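Local coordinates for protease (Helicobacter pylori, PDB 5EUF) that cleaves the cytoplasmic domain of human junctional adhesion molecule A as a zinc-dependent M16-family peptidase, weakening the gastric epithelial barrier and cell-cell adhesion, at the interface of chains A and B. Numbering follows the deposited sequence. Chains: chain A/B, Protease.

Contact 1: the interface of chains A and B. Residues chain A 46-48, 167, 169-170, 173; chain B 45, 157, 228-230.
Loops of chain B at B:Val45, at B:Tyr157 and from B:Tyr228 to B:Lys230 meet the loop A:Met46 to A:Lys48, the short helix 168-172 of chain A and the loop residues A:Phe167 and A:Asn173 at either end of that helix. Tyrosines as probes are well illustrated here: each ring presents a face to chain A and its hydroxyl to chain A polar groups. B:Tyr157, with CG anti to the backbone N (chi1 -177°), lays its ring on that of A:Phe167; the planes are 18° apart and the centroids 4.3 Å apart, with CD1 of the tyrosine over the centre of the phenyl ring. CB of B:Met229, from its own chain, backs the opposite face towards the rim, so the ring lies between the two, which should limit its rotation. CB of A:Asp169 packs on B:Tyr157 CE2 at 3.6 Å, and its carboxylate, nearly coplanar with the ring, sets OD2 at the ring edge. The phenolic OH reaches the start of helix 168-172, 3.1 Å from the backbone N of A:Asp170, a plausible hydrogen bond. OD1 of A:Asp170 also lies at the ring edge, while OD2 takes the A:Gly47 amide N on its syn lone pair at 2.9 Å, tying the loop at A:Gly47 to helix 168-172. B:Tyr228 adopts the crowded chi1 position (51°) and sends its OH to the carbonyl O of A:Gly47 at 2.7 Å, approaching from above the carbonyl plane. A:Asn173 stacks its amide on this ring, steadied by a straight bond from ND2 to A:Asp169 O at 2.7 Å. The patch thus keys two aromatic side chains into the partner, and may stabilise a two-fold dimer of the protease.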
HETATM    1  N   MSE A  46      -2.466  -5.690  -2.755  1.00 20.20           N
HETATM    2  CA  MSE A  46      -2.040  -5.752  -1.358  1.00 22.07           C
HETATM    3  C   MSE A  46      -3.126  -6.382  -0.493  1.00 24.20           C
HETATM    4  O   MSE A  46      -4.278  -5.948  -0.499  1.00 24.45           O
HETATM    5  CB  MSE A  46      -1.673  -4.363  -0.835  1.00 15.57           C
HETATM    6  CG  MSE A  46      -0.917  -4.393   0.487  1.00 15.82           C
HETATM    7 SE   MSE A  46      -0.074  -2.694   0.947  0.65 42.03          SE
HETATM    8  CE  MSE A  46      -1.688  -1.617   1.188  1.00 32.56           C
ATOM      9  N   GLY A  47      -2.745  -7.417   0.245  1.00 25.66           N
ATOM     10  CA  GLY A  47      -3.698  -8.252   0.949  1.00 32.39           C
ATOM     11  C   GLY A  47      -3.679  -9.649   0.355  1.00 34.61           C
ATOM     12  O   GLY A  47      -3.843 -10.642   1.063  1.00 48.02           O
ATOM     13  N   LYS A  48      -3.469  -9.718  -0.956  1.00 31.69           N
ATOM     14  CA  LYS A  48      -3.371 -10.990  -1.664  1.00 36.72           C
ATOM     15  C   LYS A  48      -2.116 -11.031  -2.529  1.00 39.86           C
ATOM     16  O   LYS A  48      -2.154 -11.486  -3.673  1.00 30.66           O
ATOM     17  CB  LYS A  48      -4.612 -11.228  -2.529  1.00 22.01           C
ATOM     18  CG  LYS A  48      -5.905 -11.329  -1.744  1.00 20.69           C
ATOM     19  CD  LYS A  48      -5.827 -12.433  -0.705  1.00 29.04           C
ATOM     20  CE  LYS A  48      -7.067 -12.454   0.166  1.00 33.04           C
ATOM     21  NZ  LYS A  48      -6.943 -13.436   1.273  1.00 47.32           N
ATOM     22  N   PHE A 167       3.855  -9.668   1.507  1.00 23.98           N
ATOM     23  CA  PHE A 167       3.814  -9.498   2.957  1.00 31.55           C
ATOM     24  C   PHE A 167       3.523 -10.820   3.666  1.00 34.84           C
ATOM     25  O   PHE A 167       2.833 -11.682   3.124  1.00 42.57           O
ATOM     26  CB  PHE A 167       2.768  -8.452   3.340  1.00 27.80           C
ATOM     27  CG  PHE A 167       3.089  -7.069   2.848  1.00 32.01           C
ATOM     28  CD1 PHE A 167       2.590  -6.614   1.639  1.00 25.73           C
ATOM     29  CD2 PHE A 167       3.896  -6.225   3.594  1.00 36.29           C
ATOM     30  CE1 PHE A 167       2.888  -5.343   1.183  1.00 20.53           C
ATOM     31  CE2 PHE A 167       4.197  -4.953   3.143  1.00 31.13           C
ATOM     32  CZ  PHE A 167       3.691  -4.512   1.937  1.00 23.90           C
ATOM     33  N   ASP A 169       1.705 -11.534   6.397  1.00 27.54           N
ATOM     34  CA  ASP A 169       0.298 -11.719   6.737  1.00 32.21           C
ATOM     35  C   ASP A 169      -0.523 -12.098   5.510  1.00 38.46           C
ATOM     36  O   ASP A 169      -1.514 -12.824   5.621  1.00 44.98           O
ATOM     37  CB  ASP A 169      -0.276 -10.457   7.383  1.00 35.22           C
ATOM     38  CG  ASP A 169      -0.006 -10.393   8.871  1.00 49.14           C
ATOM     39  OD1 ASP A 169       0.007 -11.462   9.516  1.00 54.75           O
ATOM     40  OD2 ASP A 169       0.192  -9.275   9.395  1.00 56.51           O
ATOM     41  N   ASP A 170      -0.107 -11.605   4.347  1.00 33.95           N
ATOM     42  CA  ASP A 170      -0.743 -11.982   3.089  1.00 42.75           C
ATOM     43  C   ASP A 170      -0.633 -13.482   2.875  1.00 41.38           C
ATOM     44  O   ASP A 170      -1.630 -14.156   2.618  1.00 29.07           O
ATOM     45  CB  ASP A 170      -0.111 -11.235   1.913  1.00 38.64           C
ATOM     46  CG  ASP A 170      -0.695  -9.855   1.720  1.00 36.78           C
ATOM     47  OD1 ASP A 170      -1.294  -9.323   2.678  1.00 35.95           O
ATOM     48  OD2 ASP A 170      -0.560  -9.304   0.608  1.00 38.40           O
ATOM     49  N   ASN A 173      -2.778 -15.581   5.070  1.00 50.39           N
ATOM     50  CA  ASN A 173      -4.217 -15.513   4.827  1.00 47.02           C
ATOM     51  C   ASN A 173      -4.632 -15.830   3.395  1.00 42.28           C
ATOM     52  O   ASN A 173      -5.677 -15.376   2.932  1.00 44.83           O
ATOM     53  CB  ASN A 173      -4.744 -14.132   5.210  1.00 44.40           C
ATOM     54  CG  ASN A 173      -4.749 -13.911   6.703  1.00 37.09           C
ATOM     55  OD1 ASN A 173      -5.748 -14.175   7.374  1.00 40.50           O
ATOM     56  ND2 ASN A 173      -3.629 -13.435   7.239  1.00 29.07           N
TER
ATOM     57  N   VAL B  45      -9.406  -2.096   0.473  1.00 27.25           N
ATOM     58  CA  VAL B  45      -8.177  -2.691  -0.039  1.00 28.53           C
ATOM     59  C   VAL B  45      -7.623  -1.803  -1.149  1.00 25.53           C
ATOM     60  O   VAL B  45      -8.389  -1.291  -1.968  1.00 14.76           O
ATOM     61  CB  VAL B  45      -8.416  -4.120  -0.579  1.00 25.16           C
ATOM     62  CG1 VAL B  45      -7.144  -4.682  -1.172  1.00 30.61           C
ATOM     63  CG2 VAL B  45      -8.931  -5.034   0.523  1.00 24.95           C
ATOM     64  N   TYR B 157       1.394  -1.195   5.306  1.00 17.44           N
ATOM     65  CA  TYR B 157       0.664  -2.420   5.035  1.00 20.58           C
ATOM     66  C   TYR B 157      -0.801  -2.315   5.445  1.00 20.51           C
ATOM     67  O   TYR B 157      -1.699  -2.659   4.674  1.00 25.68           O
ATOM     68  CB  TYR B 157       1.347  -3.584   5.755  1.00 24.11           C
ATOM     69  CG  TYR B 157       0.724  -4.932   5.502  1.00 21.92           C
ATOM     70  CD1 TYR B 157       0.328  -5.307   4.225  1.00 20.79           C
ATOM     71  CD2 TYR B 157       0.551  -5.839   6.536  1.00 17.31           C
ATOM     72  CE1 TYR B 157      -0.238  -6.541   3.990  1.00 18.15           C
ATOM     73  CE2 TYR B 157      -0.005  -7.078   6.310  1.00 19.87           C
ATOM     74  CZ  TYR B 157      -0.401  -7.424   5.037  1.00 21.87           C
ATOM     75  OH  TYR B 157      -0.964  -8.658   4.812  1.00 34.72           O
ATOM     76  N   TYR B 228      -6.899  -8.343   8.287  1.00 25.19           N
ATOM     77  CA  TYR B 228      -5.821  -9.140   8.862  1.00 31.52           C
ATOM     78  C   TYR B 228      -4.450  -8.513   8.621  1.00 26.16           C
ATOM     79  O   TYR B 228      -3.431  -9.041   9.062  1.00 29.72           O
ATOM     80  CB  TYR B 228      -5.855 -10.558   8.287  1.00 25.38           C
ATOM     81  CG  TYR B 228      -5.901 -10.594   6.775  1.00 38.38           C
ATOM     82  CD1 TYR B 228      -4.731 -10.606   6.024  1.00 48.99           C
ATOM     83  CD2 TYR B 228      -7.113 -10.610   6.097  1.00 36.87           C
ATOM     84  CE1 TYR B 228      -4.768 -10.636   4.642  1.00 39.56           C
ATOM     85  CE2 TYR B 228      -7.159 -10.639   4.715  1.00 42.55           C
ATOM     86  CZ  TYR B 228      -5.983 -10.653   3.993  1.00 34.63           C
ATOM     87  OH  TYR B 228      -6.024 -10.682   2.617  1.00 27.44           O
HETATM   88  N   MSE B 229      -4.435  -7.384   7.924  1.00 25.06           N
HETATM   89  CA  MSE B 229      -3.188  -6.724   7.563  1.00 16.94           C
HETATM   90  C   MSE B 229      -2.676  -5.816   8.675  1.00 21.68           C
HETATM   91  O   MSE B 229      -2.814  -4.593   8.606  1.00 19.26           O
HETATM   92  CB  MSE B 229      -3.372  -5.921   6.273  1.00 43.42           C
HETATM   93  CG  MSE B 229      -3.704  -6.774   5.057  1.00 17.35           C
HETATM   94 SE   MSE B 229      -5.265  -6.142   4.084  0.79 83.41          SE
HETATM   95  CE  MSE B 229      -6.581  -6.270   5.515  1.00 27.36           C
ATOM     96  N   LYS B 230      -2.078  -6.417   9.699  1.00 16.78           N
ATOM     97  CA  LYS B 230      -1.555  -5.645  10.820  1.00 16.36           C
ATOM     98  C   LYS B 230      -0.238  -4.969  10.463  1.00 16.22           C
ATOM     99  O   LYS B 230       0.674  -5.605   9.936  1.00 36.04           O
ATOM    100  CB  LYS B 230      -1.365  -6.531  12.053  1.00 17.11           C
ATOM    101  CG  LYS B 230      -0.854  -5.767  13.265  1.00 37.85           C
ATOM    102  CD  LYS B 230      -0.773  -6.644  14.501  1.00 47.30           C
ATOM    103  CE  LYS B 230      -0.356  -5.832  15.720  1.00 48.18           C
ATOM    104  NZ  LYS B 230      -0.229  -6.676  16.943  1.00 56.68           N
TER

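Contact 2: the interface of chains A and B. Residues chain A 149, 239-243; chain B 235-239.
Small side chains form the apolar centre: the CG1 methyl of A:Val241 sits 3.7 Å from CB of B:Ala237, where strand 238-243 of chain A runs beside the segment B:Asp235 to B:Thr239. This is a compact case of sheet extension by edge-strand pairing, in which backbone N-H and C=O groups carry the hydrogen bonds of the pairing. Around the methyl contact, A:Val241 N donates to B:Ala237 O at 3.0 Å, nearly along the C=O axis. Towards one end, A:His243 N meets B:Asp235 O at 2.6 Å in a nearly straight bond, in the plane of the carbonyl, although B:Asp235 is poorly ordered. Towards the two-fold axis the two copies of Thr239 pair in an antiparallel bridge: A:Thr239 N donates to B:Thr239 O and B:Thr239 N to A:Thr239 O, each at 2.9 Å and each from above the acceptor's carbonyl plane. Both threonines place OG1 in the crowded position between backbone N and carbonyl carbon (chi1 74° and 73°), and their side chains cross obliquely; the detail of the hydroxyl pair cannot be relied on. On the polar rim, A:Arg149 of helix 142-154, bent at chi2 and chi3, reaches tip to tip towards the B:Asp235 carboxylate, its NH2 3.6 Å from OD1 in a long and, given the poor order of B:Asp235, tentative salt bridge with the two planes 19° apart. The B:Arg238 side chain crosses that of A:Arg149 at about a right angle, NH2 to NH2 at 3.5 Å; the nearby carboxylate may offset part of that like-charge repulsion. Together, strand pairing and rim join the two subunits through a shared antiparallel edge, an assembly whose biological relevance the structure alone does not show.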
ATOM      1  N   ARG A 149      11.963  -3.426   2.129  1.00 27.51           N
ATOM      2  CA  ARG A 149      11.624  -2.139   2.732  1.00 29.79           C
ATOM      3  C   ARG A 149      11.873  -0.971   1.779  1.00 25.85           C
ATOM      4  O   ARG A 149      11.215   0.065   1.879  1.00 25.70           O
ATOM      5  CB  ARG A 149      12.413  -1.928   4.030  1.00 28.83           C
ATOM      6  CG  ARG A 149      12.103  -2.938   5.126  1.00 38.68           C
ATOM      7  CD  ARG A 149      10.663  -2.837   5.611  1.00 41.63           C
ATOM      8  NE  ARG A 149      10.441  -1.656   6.439  1.00 44.63           N
ATOM      9  CZ  ARG A 149       9.877  -0.533   6.005  1.00 41.79           C
ATOM     10  NH1 ARG A 149       9.470  -0.436   4.748  1.00 23.09           N
ATOM     11  NH2 ARG A 149       9.716   0.491   6.831  1.00 52.11           N
ATOM     12  N   THR A 239      12.633   8.727   2.739  1.00 31.78           N
ATOM     13  CA  THR A 239      13.604   7.940   3.500  1.00 31.04           C
ATOM     14  C   THR A 239      12.933   7.043   4.539  1.00 27.00           C
ATOM     15  O   THR A 239      11.817   7.311   4.985  1.00 30.96           O
ATOM     16  CB  THR A 239      14.636   8.832   4.236  1.00 26.75           C
ATOM     17  OG1 THR A 239      14.016   9.469   5.361  1.00 28.12           O
ATOM     18  CG2 THR A 239      15.222   9.884   3.304  1.00 31.31           C
ATOM     19  N   ALA A 240      13.633   5.979   4.920  1.00 22.92           N
ATOM     20  CA  ALA A 240      13.187   5.096   5.994  1.00 24.12           C
ATOM     21  C   ALA A 240      14.378   4.377   6.621  1.00 28.37           C
ATOM     22  O   ALA A 240      15.170   3.753   5.918  1.00 40.92           O
ATOM     23  CB  ALA A 240      12.177   4.091   5.472  1.00 21.57           C
ATOM     24  N   VAL A 241      14.515   4.472   7.938  1.00 24.65           N
ATOM     25  CA  VAL A 241      15.571   3.741   8.626  1.00 35.69           C
ATOM     26  C   VAL A 241      14.982   2.493   9.279  1.00 32.15           C
ATOM     27  O   VAL A 241      13.911   2.541   9.883  1.00 25.84           O
ATOM     28  CB  VAL A 241      16.301   4.626   9.677  1.00 43.96           C
ATOM     29  CG1 VAL A 241      15.465   5.836  10.045  1.00 52.25           C
ATOM     30  CG2 VAL A 241      16.680   3.821  10.916  1.00 28.83           C
ATOM     31  N   VAL A 242      15.678   1.371   9.129  1.00 29.83           N
ATOM     32  CA  VAL A 242      15.201   0.092   9.640  1.00 36.16           C
ATOM     33  C   VAL A 242      16.141  -0.496  10.693  1.00 39.25           C
ATOM     34  O   VAL A 242      17.230  -0.969  10.374  1.00 44.29           O
ATOM     35  CB  VAL A 242      15.029  -0.932   8.501  1.00 35.87           C
ATOM     36  CG1 VAL A 242      14.508  -2.256   9.043  1.00 29.45           C
ATOM     37  CG2 VAL A 242      14.102  -0.380   7.430  1.00 32.27           C
ATOM     38  N   HIS A 243      15.716  -0.456  11.951  1.00 36.95           N
ATOM     39  CA  HIS A 243      16.446  -1.123  13.018  1.00 33.14           C
ATOM     40  C   HIS A 243      15.960  -2.560  13.144  1.00 52.83           C
ATOM     41  O   HIS A 243      14.776  -2.802  13.382  1.00 57.69           O
ATOM     42  CB  HIS A 243      16.273  -0.387  14.348  1.00 33.21           C
ATOM     43  CG  HIS A 243      16.895   0.974  14.377  1.00 33.00           C
ATOM     44  ND1 HIS A 243      18.210   1.184  14.733  1.00 52.67           N
ATOM     45  CD2 HIS A 243      16.380   2.196  14.104  1.00 31.31           C
ATOM     46  CE1 HIS A 243      18.479   2.476  14.674  1.00 42.43           C
ATOM     47  NE2 HIS A 243      17.385   3.112  14.294  1.00 44.90           N
TER
ATOM     48  N   ASP B 235      10.103   0.345  12.634  1.00 52.10           N
ATOM     49  CA  ASP B 235      11.473  -0.018  12.960  1.00 53.34           C
ATOM     50  C   ASP B 235      12.451   1.143  12.792  1.00 50.13           C
ATOM     51  O   ASP B 235      13.648   0.929  12.603  1.00 50.23           O
ATOM     52  CB  ASP B 235      11.905  -1.197  12.083  1.00 58.20           C
ATOM     53  CG  ASP B 235      11.304  -1.136  10.682  1.00 62.53           C
ATOM     54  OD1 ASP B 235      11.037  -0.020  10.187  1.00 60.59           O
ATOM     55  OD2 ASP B 235      11.091  -2.207  10.077  1.00 71.57           O
ATOM     56  N   GLY B 236      11.939   2.368  12.858  1.00 43.50           N
ATOM     57  CA  GLY B 236      12.767   3.544  12.656  1.00 20.13           C
ATOM     58  C   GLY B 236      12.056   4.659  11.913  1.00 24.42           C
ATOM     59  O   GLY B 236      10.963   4.471  11.372  1.00 35.14           O
ATOM     60  N   ALA B 237      12.693   5.827  11.879  1.00 22.74           N
ATOM     61  CA  ALA B 237      12.087   7.037  11.330  1.00 24.71           C
ATOM     62  C   ALA B 237      11.745   6.914   9.848  1.00 20.16           C
ATOM     63  O   ALA B 237      12.480   6.299   9.079  1.00 27.08           O
ATOM     64  CB  ALA B 237      13.012   8.225  11.553  1.00 18.81           C
ATOM     65  N   ARG B 238      10.623   7.509   9.457  1.00 22.02           N
ATOM     66  CA  ARG B 238      10.212   7.548   8.056  1.00 24.35           C
ATOM     67  C   ARG B 238       9.942   8.984   7.629  1.00 25.03           C
ATOM     68  O   ARG B 238       9.213   9.708   8.304  1.00 34.16           O
ATOM     69  CB  ARG B 238       8.969   6.682   7.831  1.00 16.59           C
ATOM     70  CG  ARG B 238       9.139   5.234   8.264  1.00 26.41           C
ATOM     71  CD  ARG B 238       7.842   4.447   8.159  1.00 16.02           C
ATOM     72  NE  ARG B 238       7.995   3.098   8.700  1.00 31.45           N
ATOM     73  CZ  ARG B 238       7.006   2.217   8.816  1.00 35.56           C
ATOM     74  NH1 ARG B 238       5.779   2.536   8.430  1.00 43.23           N
ATOM     75  NH2 ARG B 238       7.244   1.014   9.322  1.00 42.38           N
ATOM     76  N   THR B 239      10.545   9.407   6.522  1.00 29.51           N
ATOM     77  CA  THR B 239      10.323  10.759   6.014  1.00 29.94           C
ATOM     78  C   THR B 239       9.925  10.778   4.541  1.00 30.43           C
ATOM     79  O   THR B 239      10.165   9.823   3.797  1.00 31.84           O
ATOM     80  CB  THR B 239      11.571  11.656   6.173  1.00 25.06           C
ATOM     81  OG1 THR B 239      12.572  11.261   5.225  1.00 33.70           O
ATOM     82  CG2 THR B 239      12.128  11.573   7.584  1.00 30.05           C
TER

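Contact 1 and contact 2 lie about 20 Å apart, measured between the centres of their C-alpha atoms, and share no residue. They are nonetheless linked along chain B, since the loop B:Tyr228 to B:Lys230 of contact 1 comes only a few residues before the segment B:Asp235 to B:Thr239 of contact 2. Contact 2 pairs strands about the two-fold axis, and contact 1 recurs on its other side with the chains exchanged, so that aromatic docking and strand pairing together should restrain rotation between the subunits. Contact 1 lies nearer the catalytic A:Glu56, with its centre about 19 Å away, against about 29 Å for contact 2.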